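Local coordinates for 6-pyruvoyl tetrahydropterin synthase (Plasmodium falciparum, PDB 1Y13), which belongs to the 6-pyruvoyl tetrahydropterin synthase family and, as an assembly of six chains, binds zinc and biopterin, at residues 89-94 with 124-129; 36-41 with 97-102; 138-143 with 175-180. All blocks are in the same frame, centred on the assembly; numbering follows the deposited sequence.

Contact 1 (89-94 with 124-129)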
loop_
_atom_site.group_PDB
_atom_site.type_symbol
_atom_site.label_atom_id
_atom_site.label_comp_id
_atom_site.label_asym_id
_atom_site.label_seq_id
_atom_site.Cartn_x
_atom_site.Cartn_y
_atom_site.Cartn_z
ATOM N N HIS A 89 -2.019 2.790 25.902
ATOM C CA HIS A 89 -2.683 2.332 27.097
ATOM C C HIS A 89 -3.058 0.882 26.955
ATOM O O HIS A 89 -3.083 0.355 25.843
ATOM C CB HIS A 89 -3.981 3.133 27.292
ATOM C CG HIS A 89 -3.747 4.557 27.642
ATOM N ND1 HIS A 89 -3.899 5.579 26.732
ATOM C CD2 HIS A 89 -3.350 5.134 28.800
ATOM C CE1 HIS A 89 -3.625 6.731 27.319
ATOM N NE2 HIS A 89 -3.287 6.488 28.575
ATOM N N PHE A 90 -3.398 0.274 28.086
ATOM C CA PHE A 90 -4.190 -0.926 28.107
ATOM C C PHE A 90 -5.665 -0.521 28.088
ATOM O O PHE A 90 -6.117 0.315 28.903
ATOM C CB PHE A 90 -3.850 -1.813 29.322
ATOM C CG PHE A 90 -4.765 -2.987 29.482
ATOM C CD1 PHE A 90 -4.537 -4.169 28.784
ATOM C CD2 PHE A 90 -5.857 -2.923 30.333
ATOM C CE1 PHE A 90 -5.377 -5.241 28.921
ATOM C CE2 PHE A 90 -6.708 -4.005 30.479
ATOM C CZ PHE A 90 -6.474 -5.170 29.763
ATOM N N ILE A 91 -6.402 -1.073 27.123
ATOM C CA ILE A 91 -7.834 -0.808 27.007
ATOM C C ILE A 91 -8.613 -1.681 27.992
ATOM O O ILE A 91 -8.626 -2.887 27.874
ATOM C CB ILE A 91 -8.356 -1.051 25.563
ATOM C CG1 ILE A 91 -7.668 -0.105 24.568
ATOM C CG2 ILE A 91 -9.869 -0.880 25.496
ATOM C CD1 ILE A 91 -7.768 -0.590 23.118
ATOM N N LEU A 92 -9.263 -1.034 28.948
ATOM C CA LEU A 92 -10.070 -1.671 29.992
ATOM C C LEU A 92 -11.554 -1.509 29.676
ATOM O O LEU A 92 -12.061 -0.390 29.682
ATOM C CB LEU A 92 -9.747 -0.951 31.304
ATOM C CG LEU A 92 -9.954 -1.342 32.777
ATOM C CD1 LEU A 92 -11.424 -1.402 33.146
ATOM C CD2 LEU A 92 -9.237 -2.631 33.137
ATOM N N PRO A 93 -12.260 -2.623 29.393
ATOM C CA PRO A 93 -13.680 -2.546 29.104
ATOM C C PRO A 93 -14.532 -2.589 30.382
ATOM O O PRO A 93 -14.902 -3.665 30.841
ATOM C CB PRO A 93 -13.913 -3.768 28.208
ATOM C CG PRO A 93 -12.813 -4.731 28.553
ATOM C CD PRO A 93 -11.760 -4.014 29.336
ATOM N N ILE A 94 -14.862 -1.415 30.919
ATOM C CA ILE A 94 -15.449 -1.322 32.245
ATOM C C ILE A 94 -16.827 -1.967 32.383
ATOM O O ILE A 94 -17.255 -2.253 33.501
ATOM C CB ILE A 94 -15.379 0.103 32.866
ATOM C CG1 ILE A 94 -15.892 1.174 31.925
ATOM C CG2 ILE A 94 -13.947 0.459 33.305
ATOM C CD1 ILE A 94 -16.079 2.522 32.616
ATOM N N ASP A 124 -1.990 3.477 33.478
ATOM C CA ASP A 124 -1.715 2.708 32.259
ATOM C C ASP A 124 -2.980 2.313 31.537
ATOM O O ASP A 124 -2.920 1.882 30.391
ATOM C CB ASP A 124 -0.862 1.453 32.557
ATOM C CG ASP A 124 0.619 1.796 32.744
ATOM O OD1 ASP A 124 0.898 2.798 33.428
ATOM O OD2 ASP A 124 1.504 1.092 32.194
ATOM N N CYS A 125 -4.116 2.418 32.227
ATOM C CA CYS A 125 -5.375 1.980 31.676
ATOM C C CYS A 125 -6.191 3.148 31.109
ATOM O O CYS A 125 -6.175 4.258 31.633
ATOM C CB CYS A 125 -6.191 1.253 32.736
ATOM S SG CYS A 125 -5.267 -0.126 33.456
ATOM N N ILE A 126 -6.872 2.892 30.003
ATOM C CA ILE A 126 -7.881 3.800 29.496
ATOM C C ILE A 126 -9.193 3.030 29.645
ATOM O O ILE A 126 -9.379 1.978 29.029
ATOM C CB ILE A 126 -7.574 4.332 28.015
ATOM C CG1 ILE A 126 -8.575 5.415 27.560
ATOM C CG2 ILE A 126 -7.505 3.228 26.960
ATOM C CD1 ILE A 126 -8.124 6.810 27.899
ATOM N N LYS A 127 -10.068 3.555 30.495
ATOM C CA LYS A 127 -11.297 2.887 30.904
ATOM C C LYS A 127 -12.384 3.261 29.912
ATOM O O LYS A 127 -12.887 4.371 29.955
ATOM C CB LYS A 127 -11.648 3.349 32.335
ATOM C CG LYS A 127 -10.440 3.111 33.266
ATOM C CD LYS A 127 -10.681 3.450 34.702
ATOM C CE LYS A 127 -11.043 4.913 34.875
ATOM N NZ LYS A 127 -9.904 5.806 34.588
ATOM N N LEU A 128 -12.719 2.355 28.997
ATOM C CA LEU A 128 -13.735 2.643 28.014
ATOM C C LEU A 128 -15.066 2.032 28.422
ATOM O O LEU A 128 -15.086 0.943 28.969
ATOM C CB LEU A 128 -13.309 2.201 26.592
ATOM C CG LEU A 128 -12.006 2.774 26.015
ATOM C CD1 LEU A 128 -11.796 2.274 24.607
ATOM C CD2 LEU A 128 -12.012 4.331 26.060
ATOM N N PRO A 129 -16.183 2.748 28.164
ATOM C CA PRO A 129 -17.524 2.266 28.502
ATOM C C PRO A 129 -18.015 1.252 27.474
ATOM O O PRO A 129 -18.977 1.514 26.750
ATOM C CB PRO A 129 -18.367 3.553 28.468
ATOM C CG PRO A 129 -17.668 4.425 27.427
ATOM C CD PRO A 129 -16.199 4.091 27.554
#
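The carbonyl oxygen of Phe90 is approached by two groups of the neighbouring strand: the amide N of Ile126 bonds to Phe90 O at 2.9 Å, and Cys125 CA lies 3.3 Å from Phe90 O in a CA-H...O contact. The pattern repeats two residues on, where Leu92 N donates to Ile126 O (3.0 Å) and Leu128 N donates to Leu92 O. Phe90 N to Asp124 O and Ile94 N to Leu128 O complete five bonds. On one face Ile91 and Ile126 lie side by side, and Ile91 CG2 meets Leu128 CD1 at 3.8 Å. On the other, Phe90 and Leu92 flank Cys125. At the start of the ladder, CB of Ile126 lies over a face of the His89 imidazole, 4.2 Å from its centroid, a CH-pi contact. With CG1 anti to the backbone N (chi1 -174°), Ile126 places CG2 3.5 Å from His89 CB. His89 ND1 bonds back to Leu86 O, and the Asp124 carboxylate reaches Tyr118 OH and Leu48 N of the second subunit. At the far end Ile94 CG2 rests on Lys127 CB. Five bonds with each strand alternately giving and taking, and paired residues in step, are characteristic of a parallel beta ladder, here a short parallel pair whose strand axes cross at -31° and whose strand 90-93 is also bonded to Ala36 of strand 21-41.

Contact 2 (36-41 with 97-102). With ZN (zinc ion), chain D; BIO (biopterin), chain E.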
loop_
_atom_site.group_PDB
_atom_site.type_symbol
_atom_site.label_atom_id
_atom_site.label_comp_id
_atom_site.label_asym_id
_atom_site.label_seq_id
_atom_site.Cartn_x
_atom_site.Cartn_y
_atom_site.Cartn_z
ATOM N N ALA A 36 -2.566 -2.126 24.331
ATOM C CA ALA A 36 -2.667 -3.486 24.781
ATOM C C ALA A 36 -4.126 -3.815 25.116
ATOM O O ALA A 36 -4.912 -2.917 25.445
ATOM C CB ALA A 36 -1.749 -3.722 26.014
ATOM N N HIS A 37 -4.489 -5.092 25.037
ATOM C CA HIS A 37 -5.839 -5.522 25.400
ATOM C C HIS A 37 -5.891 -7.049 25.444
ATOM O O HIS A 37 -4.944 -7.726 25.021
ATOM C CB HIS A 37 -6.877 -4.978 24.381
ATOM C CG HIS A 37 -7.091 -5.870 23.191
ATOM N ND1 HIS A 37 -8.324 -6.401 22.869
ATOM C CD2 HIS A 37 -6.233 -6.316 22.241
ATOM C CE1 HIS A 37 -8.220 -7.128 21.769
ATOM N NE2 HIS A 37 -6.961 -7.092 21.364
ATOM N N PHE A 38 -6.993 -7.588 25.943
ATOM C CA PHE A 38 -7.321 -8.968 25.662
ATOM C C PHE A 38 -8.823 -9.079 25.614
ATOM O O PHE A 38 -9.527 -8.386 26.341
ATOM C CB PHE A 38 -6.666 -9.952 26.661
ATOM C CG PHE A 38 -7.093 -9.760 28.097
ATOM C CD1 PHE A 38 -8.227 -10.375 28.576
ATOM C CD2 PHE A 38 -6.344 -8.966 28.966
ATOM C CE1 PHE A 38 -8.626 -10.197 29.915
ATOM C CE2 PHE A 38 -6.718 -8.792 30.284
ATOM C CZ PHE A 38 -7.867 -9.390 30.760
ATOM N N ILE A 39 -9.317 -9.922 24.719
ATOM C CA ILE A 39 -10.741 -10.219 24.682
ATOM C C ILE A 39 -11.163 -11.250 25.729
ATOM O O ILE A 39 -10.476 -12.228 25.975
ATOM C CB ILE A 39 -11.178 -10.557 23.251
ATOM C CG1 ILE A 39 -11.440 -9.233 22.519
ATOM C CG2 ILE A 39 -12.418 -11.435 23.266
ATOM C CD1 ILE A 39 -11.203 -9.288 21.044
ATOM N N ALA A 40 -12.280 -10.972 26.396
ATOM C CA ALA A 40 -12.855 -11.927 27.320
ATOM C C ALA A 40 -14.374 -11.876 27.183
ATOM O O ALA A 40 -14.954 -10.806 27.237
ATOM C CB ALA A 40 -12.405 -11.602 28.737
ATOM N N TYR A 41 -14.994 -13.027 26.937
ATOM C CA TYR A 41 -16.450 -13.159 26.918
ATOM C C TYR A 41 -16.800 -14.491 27.579
ATOM O O TYR A 41 -15.896 -15.172 28.081
ATOM C CB TYR A 41 -17.008 -13.035 25.503
ATOM C CG TYR A 41 -16.420 -13.966 24.453
ATOM C CD1 TYR A 41 -16.919 -15.264 24.282
ATOM C CD2 TYR A 41 -15.408 -13.530 23.598
ATOM C CE1 TYR A 41 -16.405 -16.109 23.317
ATOM C CE2 TYR A 41 -14.890 -14.360 22.618
ATOM C CZ TYR A 41 -15.389 -15.649 22.486
ATOM O OH TYR A 41 -14.882 -16.483 21.514
ATOM N N ASP A 97 -18.934 -8.195 31.466
ATOM C CA ASP A 97 -19.720 -9.134 32.266
ATOM C C ASP A 97 -18.921 -10.310 32.805
ATOM O O ASP A 97 -19.452 -11.123 33.549
ATOM C CB ASP A 97 -20.950 -9.636 31.490
ATOM C CG ASP A 97 -20.599 -10.353 30.162
ATOM O OD1 ASP A 97 -19.507 -10.128 29.573
ATOM O OD2 ASP A 97 -21.454 -11.146 29.694
ATOM N N VAL A 98 -17.652 -10.414 32.425
ATOM C CA VAL A 98 -16.832 -11.558 32.825
ATOM C C VAL A 98 -15.530 -11.169 33.512
ATOM O O VAL A 98 -14.684 -12.018 33.780
ATOM C CB VAL A 98 -16.531 -12.531 31.635
ATOM C CG1 VAL A 98 -17.809 -13.121 31.079
ATOM C CG2 VAL A 98 -15.753 -11.834 30.544
ATOM N N LEU A 99 -15.355 -9.886 33.792
ATOM C CA LEU A 99 -14.165 -9.424 34.514
ATOM C C LEU A 99 -14.572 -8.699 35.782
ATOM O O LEU A 99 -15.571 -7.985 35.790
ATOM C CB LEU A 99 -13.302 -8.512 33.621
ATOM C CG LEU A 99 -12.779 -9.063 32.298
ATOM C CD1 LEU A 99 -12.209 -7.957 31.408
ATOM C CD2 LEU A 99 -11.759 -10.168 32.535
ATOM N N LYS A 100 -13.836 -8.916 36.869
ATOM C CA LYS A 100 -14.053 -8.131 38.089
ATOM C C LYS A 100 -12.896 -7.151 38.248
ATOM O O LYS A 100 -11.742 -7.494 37.997
ATOM C CB LYS A 100 -14.212 -9.023 39.324
ATOM C CG LYS A 100 -14.790 -8.316 40.547
ATOM C CD LYS A 100 -13.717 -7.624 41.432
ATOM C CE LYS A 100 -14.300 -6.819 42.656
ATOM N NZ LYS A 100 -15.088 -5.524 42.306
ATOM N N PHE A 101 -13.208 -5.914 38.610
ATOM C CA PHE A 101 -12.180 -4.892 38.680
ATOM C C PHE A 101 -12.029 -4.433 40.117
ATOM O O PHE A 101 -13.013 -4.263 40.831
ATOM C CB PHE A 101 -12.527 -3.705 37.795
ATOM C CG PHE A 101 -12.799 -4.049 36.355
ATOM C CD1 PHE A 101 -11.762 -4.352 35.485
ATOM C CD2 PHE A 101 -14.100 -4.028 35.859
ATOM C CE1 PHE A 101 -12.013 -4.651 34.134
ATOM C CE2 PHE A 101 -14.360 -4.316 34.522
ATOM C CZ PHE A 101 -13.306 -4.598 33.648
ATOM N N GLU A 102 -10.794 -4.263 40.555
ATOM C CA GLU A 102 -10.530 -3.740 41.885
ATOM C C GLU A 102 -9.530 -2.617 41.719
ATOM O O GLU A 102 -8.729 -2.625 40.799
ATOM C CB GLU A 102 -9.980 -4.831 42.811
ATOM C CG GLU A 102 -10.928 -6.033 42.905
ATOM C CD GLU A 102 -10.373 -7.234 43.678
ATOM O OE1 GLU A 102 -9.137 -7.343 43.851
ATOM O OE2 GLU A 102 -11.194 -8.080 44.109
HETATM ZN ZN ZN D . -6.471 -8.611 19.718
HETATM N N1 BIO E . -12.822 -10.710 15.896
HETATM N N2 BIO E . -14.635 -9.535 15.036
HETATM C C2 BIO E . -13.510 -9.556 15.804
HETATM N N3 BIO E . -13.052 -8.475 16.471
HETATM C C4A BIO E . -11.146 -9.651 17.411
HETATM C C8A BIO E . -11.692 -10.801 16.661
HETATM N N8 BIO E . -11.028 -11.985 16.752
HETATM C C7 BIO E . -9.904 -12.137 17.488
HETATM C C6 BIO E . -9.370 -11.069 18.177
HETATM N N5 BIO E . -10.012 -9.869 18.122
HETATM C C9 BIO E . -8.110 -11.226 19.004
HETATM O O9 BIO E . -8.056 -10.284 20.141
HETATM C C10 BIO E . -6.785 -11.132 18.172
HETATM O O10 BIO E . -6.267 -9.787 18.177
HETATM C C11 BIO E . -6.849 -11.618 16.713
#
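Ala40 meets the 97-102 segment through its methyl group: CB lies 3.8 Å from Val98 CG2 and 4.1 Å from Leu99 CD2, wedged against both branched side chains. This joins the end of the long, interrupted strand 21-41, part of the main antiparallel sheet of the tunnelling fold (T-fold), to the start of a separate three-stranded antiparallel sheet. The side-chain contacts are apolar. Val98 CG2 also sits on the Ala40 backbone, 3.6 Å from O, while CG1 of Val98 faces the carbonyl of Tyr41. Leu99 CD2 reaches back toward Phe38 and touches its CE1 at the edge of the ring, near its plane. Phe38 can bring that edge round because its CG stands between the backbone N and the carbonyl carbon (chi1 61°), which swings the ring end nearer to Leu99 than the direction of CB alone would suggest.

In the next shell the Phe38 ring stacks with Tyr118 and Leu99 packs on Ile110 and Cys112 of strand 107-112, whereas Val98 leans on Asn42 and Glu113. His37 and Ile39, which alternate with Phe38 and Ala40, face the bound zinc and biopterin instead. Ser133 OG bonds to His37 ND1, which probably helps to fix the rotation of the imidazole, and His49 and His51 complete the protein ligands of the metal. Ile39 packs on Tyr68 of the third subunit and sets its CD1 3.2 Å from N5 of biopterin. NE2 of His37 binds the zinc ion at 2.3 Å, and biopterin chelates the same ion through O9 at 2.3 Å and O10 at 1.9 Å.

Contact 3 (138-143 with 175-180)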
loop_
_atom_site.group_PDB
_atom_site.type_symbol
_atom_site.label_atom_id
_atom_site.label_comp_id
_atom_site.label_asym_id
_atom_site.label_seq_id
_atom_site.Cartn_x
_atom_site.Cartn_y
_atom_site.Cartn_z
ATOM N N ILE A 138 -14.821 -0.975 20.192
ATOM C CA ILE A 138 -13.931 0.187 20.172
ATOM C C ILE A 138 -14.378 1.181 19.058
ATOM O O ILE A 138 -14.496 2.381 19.293
ATOM C CB ILE A 138 -12.439 -0.227 20.023
ATOM C CG1 ILE A 138 -11.963 -1.042 21.251
ATOM C CG2 ILE A 138 -11.552 1.002 19.838
ATOM C CD1 ILE A 138 -10.616 -1.775 21.029
ATOM N N GLY A 139 -14.666 0.675 17.867
ATOM C CA GLY A 139 -15.239 1.511 16.789
ATOM C C GLY A 139 -16.489 2.304 17.142
ATOM O O GLY A 139 -16.581 3.507 16.872
ATOM N N GLN A 140 -17.472 1.632 17.737
ATOM C CA GLN A 140 -18.686 2.294 18.200
ATOM C C GLN A 140 -18.376 3.435 19.155
ATOM O O GLN A 140 -18.925 4.534 19.025
ATOM C CB GLN A 140 -19.644 1.286 18.853
ATOM C CG GLN A 140 -20.105 0.174 17.908
ATOM C CD GLN A 140 -21.114 -0.791 18.540
ATOM O OE1 GLN A 140 -20.905 -1.325 19.635
ATOM N NE2 GLN A 140 -22.205 -1.023 17.840
ATOM N N TYR A 141 -17.485 3.184 20.113
ATOM C CA TYR A 141 -17.063 4.242 21.029
ATOM C C TYR A 141 -16.380 5.412 20.272
ATOM O O TYR A 141 -16.680 6.578 20.523
ATOM C CB TYR A 141 -16.141 3.692 22.136
ATOM C CG TYR A 141 -15.493 4.780 22.950
ATOM C CD1 TYR A 141 -16.178 5.394 24.005
ATOM C CD2 TYR A 141 -14.200 5.217 22.655
ATOM C CE1 TYR A 141 -15.584 6.412 24.769
ATOM C CE2 TYR A 141 -13.590 6.234 23.421
ATOM C CZ TYR A 141 -14.285 6.816 24.454
ATOM O OH TYR A 141 -13.678 7.819 25.175
ATOM N N ILE A 142 -15.459 5.099 19.365
ATOM C CA ILE A 142 -14.791 6.133 18.578
ATOM C C ILE A 142 -15.800 6.976 17.749
ATOM O O ILE A 142 -15.723 8.222 17.711
ATOM C CB ILE A 142 -13.686 5.534 17.733
ATOM C CG1 ILE A 142 -12.507 5.157 18.652
ATOM C CG2 ILE A 142 -13.216 6.529 16.674
ATOM C CD1 ILE A 142 -11.495 4.346 17.981
ATOM N N LEU A 143 -16.774 6.304 17.157
ATOM C CA LEU A 143 -17.789 6.975 16.342
ATOM C C LEU A 143 -18.564 7.974 17.168
ATOM O O LEU A 143 -18.727 9.119 16.758
ATOM C CB LEU A 143 -18.745 5.959 15.703
ATOM C CG LEU A 143 -19.932 6.487 14.863
ATOM C CD1 LEU A 143 -19.472 7.131 13.589
ATOM C CD2 LEU A 143 -20.852 5.384 14.551
ATOM N N ALA A 175 -13.219 -3.377 11.303
ATOM C CA ALA A 175 -14.630 -3.219 11.569
ATOM C C ALA A 175 -15.078 -1.853 11.058
ATOM O O ALA A 175 -14.327 -0.881 11.106
ATOM C CB ALA A 175 -14.879 -3.322 13.055
ATOM N N ILE A 176 -16.304 -1.793 10.563
ATOM C CA ILE A 176 -16.894 -0.593 10.015
ATOM C C ILE A 176 -18.225 -0.364 10.706
ATOM O O ILE A 176 -19.094 -1.222 10.685
ATOM C CB ILE A 176 -17.102 -0.721 8.499
ATOM C CG1 ILE A 176 -15.786 -1.107 7.809
ATOM C CG2 ILE A 176 -17.628 0.579 7.907
ATOM C CD1 ILE A 176 -15.749 -2.563 7.340
ATOM N N VAL A 177 -18.352 0.772 11.375
ATOM C CA VAL A 177 -19.579 1.133 12.074
ATOM C C VAL A 177 -20.043 2.467 11.504
ATOM O O VAL A 177 -19.237 3.226 10.972
ATOM C CB VAL A 177 -19.382 1.222 13.636
ATOM C CG1 VAL A 177 -19.099 -0.147 14.238
ATOM C CG2 VAL A 177 -18.231 2.167 14.007
ATOM N N HIS A 178 -21.333 2.747 11.609
ATOM C CA HIS A 178 -21.874 3.958 11.025
ATOM C C HIS A 178 -23.017 4.543 11.842
ATOM O O HIS A 178 -23.551 3.894 12.754
ATOM C CB HIS A 178 -22.372 3.656 9.622
ATOM C CG HIS A 178 -23.587 2.784 9.607
ATOM N ND1 HIS A 178 -23.514 1.410 9.566
ATOM C CD2 HIS A 178 -24.909 3.091 9.649
ATOM C CE1 HIS A 178 -24.737 0.906 9.579
ATOM N NE2 HIS A 178 -25.600 1.905 9.632
ATOM N N LYS A 179 -23.408 5.765 11.481
ATOM C CA LYS A 179 -24.582 6.390 12.049
ATOM C C LYS A 179 -25.196 7.325 11.035
ATOM O O LYS A 179 -24.487 8.100 10.383
ATOM C CB LYS A 179 -24.234 7.158 13.317
ATOM C CG LYS A 179 -25.428 7.317 14.267
ATOM C CD LYS A 179 -24.952 7.704 15.659
ATOM C CE LYS A 179 -24.091 6.599 16.338
ATOM N NZ LYS A 179 -24.814 5.875 17.431
ATOM N N TYR A 180 -26.517 7.216 10.889
ATOM C CA TYR A 180 -27.300 8.145 10.100
ATOM C C TYR A 180 -27.654 9.285 11.023
ATOM O O TYR A 180 -28.148 9.052 12.120
ATOM C CB TYR A 180 -28.578 7.470 9.548
ATOM C CG TYR A 180 -28.264 6.628 8.342
ATOM C CD1 TYR A 180 -28.223 7.199 7.065
ATOM C CD2 TYR A 180 -27.950 5.274 8.472
ATOM C CE1 TYR A 180 -27.890 6.439 5.941
ATOM C CE2 TYR A 180 -27.618 4.501 7.355
ATOM C CZ TYR A 180 -27.594 5.092 6.097
ATOM O OH TYR A 180 -27.268 4.346 4.987
#
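Val177 packs directly on the backbone of Gly139: its CG2 methyl lies 3.6 Å from both the carbonyl carbon and O of Gly139, where the helix has no side chain to intervene. The valine torsion sends its two methyls to different parts of the helix. CG1 is anti to the carbonyl carbon (chi1 -67°) and approaches the aliphatic part of Gln140, with CG1 to Gln140 CG at 3.8 Å, whereas CG2 lies between the backbone N and the carbonyl carbon and drops onto the glycine. Gln140 and Val177 cross at about a right angle, and it is the CG methylene of the glutamine that touches Val177.

One turn along the helix, Leu143 provides the larger apolar surface. Its CG is anti to the backbone N (chi1 177°), which directs the branch toward the strand. There CD2 comes within 3.6 Å of the backbone carbonyl carbon of His178 and 4.2 Å of Val177 CG2. The same methyl meets Lys179, whose chain bends toward its end and brings CE to 3.9 Å from Leu143 CD2. The lysine amine then reaches Asn144 OD1, a weak hydrogen bond with the residue following Leu143.

Helix and strand axes approach to 8.1 Å at an angle of 36°, a helix packed across one face of an antiparallel sheet, as in the T-fold. Strand 173-180 is the outermost of its sheet within the chain, bonded on one side to strand 162-168, whose Ile163 touches Leu143 and Ile165 touches Val177. Ala175 and Ile176 pair antiparallel with a strand of the third subunit, which carries the sheet across the interface, while helix 135-150 also rests on strand 49-62 through Ile138 and Ile142.

From the N terminus, 36-41 comes first and finds its partner only at 97-102, so contact 2 closes a loop that includes helix 72-86. Contact 1 opens inside that loop at 89-94 and closes beyond it at 124-129; the two therefore cross. They also touch: Ala36 is probably hydrogen-bonded to His89 and Ile91, and Phe101 packs on Leu92 and Pro93. Contact 3 follows in series, spanning 138-143 to 175-180, and joins contact 1 through Tyr141 on Leu128 and Pro129 and Ile138 on Ile91. The small parallel sheet thus bridges the end of strand 21-41 and helix 135-150, the first a strand of the main antiparallel sheet, the second packed against it.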